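Local atomic coordinates of aminotransferase (Psychrobacter arcticus 273-4, PDB entry 3IF2), a protein that probably transfers amino groups between amino acids and keto acids, perhaps in valine-pyruvate transamination, using pyridoxal 5'-phosphate as its cofactor. Residues D90-F95 with E107-T112. Sequence-based numbering, arbitrary orientation.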
# COMPACT_ATOMS: atom_id res chain seq x y z
N ASP A 90 16.34 -1.90 -12.11
CA ASP A 90 17.48 -2.09 -13.05
C ASP A 90 17.69 -3.57 -13.38
O ASP A 90 17.90 -3.91 -14.54
CB ASP A 90 18.80 -1.50 -12.52
CG ASP A 90 18.80 0.01 -12.42
OD1 ASP A 90 18.18 0.72 -13.25
OD2 ASP A 90 19.47 0.50 -11.49
N ALA A 91 17.61 -4.43 -12.36
CA ALA A 91 17.70 -5.89 -12.54
C ALA A 91 16.60 -6.40 -13.49
O ALA A 91 16.88 -7.16 -14.43
CB ALA A 91 17.61 -6.60 -11.20
N LEU A 92 15.37 -5.94 -13.24
CA LEU A 92 14.20 -6.27 -14.08
C LEU A 92 14.36 -5.79 -15.53
O LEU A 92 14.04 -6.54 -16.45
CB LEU A 92 12.89 -5.73 -13.45
CG LEU A 92 12.37 -6.43 -12.17
CD1 LEU A 92 11.28 -5.61 -11.50
CD2 LEU A 92 11.91 -7.87 -12.47
N VAL A 93 14.88 -4.58 -15.72
CA VAL A 93 15.18 -4.03 -17.05
C VAL A 93 16.11 -4.99 -17.80
O VAL A 93 15.79 -5.44 -18.90
CB VAL A 93 15.84 -2.61 -16.98
CG1 VAL A 93 16.46 -2.20 -18.31
CG2 VAL A 93 14.83 -1.56 -16.48
N GLY A 94 17.25 -5.31 -17.18
CA GLY A 94 18.22 -6.25 -17.76
C GLY A 94 17.60 -7.60 -18.09
O GLY A 94 17.75 -8.09 -19.22
N PHE A 95 16.88 -8.15 -17.12
CA PHE A 95 16.17 -9.44 -17.22
C PHE A 95 15.17 -9.53 -18.40
O PHE A 95 15.24 -10.49 -19.19
CB PHE A 95 15.46 -9.73 -15.89
CG PHE A 95 14.71 -11.03 -15.85
CD1 PHE A 95 13.37 -11.08 -16.23
CD2 PHE A 95 15.33 -12.20 -15.42
CE1 PHE A 95 12.66 -12.27 -16.21
CE2 PHE A 95 14.64 -13.40 -15.38
CZ PHE A 95 13.30 -13.44 -15.79
N GLU A 107 12.47 3.81 -17.08
CA GLU A 107 11.23 4.58 -17.21
C GLU A 107 9.96 3.73 -17.42
O GLU A 107 8.87 4.22 -17.13
CB GLU A 107 11.34 5.61 -18.35
CG GLU A 107 12.34 6.73 -18.10
CD GLU A 107 12.49 7.66 -19.32
OE1 GLU A 107 11.48 8.15 -19.87
OE2 GLU A 107 13.65 7.91 -19.72
N ASN A 108 10.13 2.48 -17.88
CA ASN A 108 9.05 1.52 -18.16
C ASN A 108 8.64 0.58 -17.03
O ASN A 108 7.80 -0.26 -17.24
CB ASN A 108 9.44 0.65 -19.36
CG ASN A 108 9.66 1.44 -20.63
OD1 ASN A 108 10.78 1.50 -21.16
ND2 ASN A 108 8.59 2.06 -21.12
N ILE A 109 9.21 0.71 -15.85
CA ILE A 109 8.90 -0.20 -14.75
C ILE A 109 8.71 0.56 -13.45
O ILE A 109 9.53 1.42 -13.10
CB ILE A 109 10.01 -1.25 -14.54
CG1 ILE A 109 10.34 -1.98 -15.85
CG2 ILE A 109 9.58 -2.25 -13.43
CD1 ILE A 109 11.29 -3.15 -15.69
N ALA A 110 7.61 0.23 -12.77
CA ALA A 110 7.29 0.75 -11.45
C ALA A 110 6.90 -0.43 -10.56
O ALA A 110 6.53 -1.49 -11.07
CB ALA A 110 6.15 1.75 -11.53
N LEU A 111 7.02 -0.23 -9.26
CA LEU A 111 6.66 -1.20 -8.24
C LEU A 111 5.45 -0.65 -7.46
O LEU A 111 5.31 0.59 -7.29
CB LEU A 111 7.83 -1.46 -7.28
CG LEU A 111 9.16 -1.96 -7.87
CD1 LEU A 111 10.21 -2.16 -6.76
CD2 LEU A 111 8.95 -3.22 -8.62
N THR A 112 4.59 -1.58 -7.01
CA THR A 112 3.40 -1.29 -6.20
C THR A 112 3.37 -2.25 -5.00
O THR A 112 4.15 -3.21 -4.96
CB THR A 112 2.10 -1.43 -7.06
OG1 THR A 112 1.95 -2.78 -7.54
CG2 THR A 112 2.13 -0.48 -8.25
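I109 on strand 109-112 reaches across to L92 and V93 on helix 86-100, which packs on the central sheet in the alpha/beta/alpha sandwich that forms the large, cofactor-binding domain of class I/II (fold-type I) aminotransferases. The two short axes stay 9.5 Å apart and run at 129° to each other; the strand reaches the helix through side chains, and no hydrogen bond crosses.

Followed outward, the I109 chain starts at CB, whose nearest atom in 90-95 is V93 CG2 at 5.2 Å. It then forks: CG2 passes 4.2 Å from L92 CD1, while CG1 stays farther off. CG1 is anti to the carbonyl carbon (chi1 -52°) and the chain continues extended, which carries CD1 to the helix. There I109 CD1 lies 3.8 Å from L92 CB, 3.9 Å from V93 N and 4.0 Å from V93 CG2. This methyl thus meets two consecutive helix side chains and the backbone N of V93.

Both L92 and I109 also touch I286 on the antiparallel neighbour strand 285-288, whereas A110 and T112 pack on helix 291-305. L111, whose side chain lies about 11 Å from the bound pyridoxal phosphate, adds a looser contact: L92 CD1 to L111 CD2, 4.4 Å.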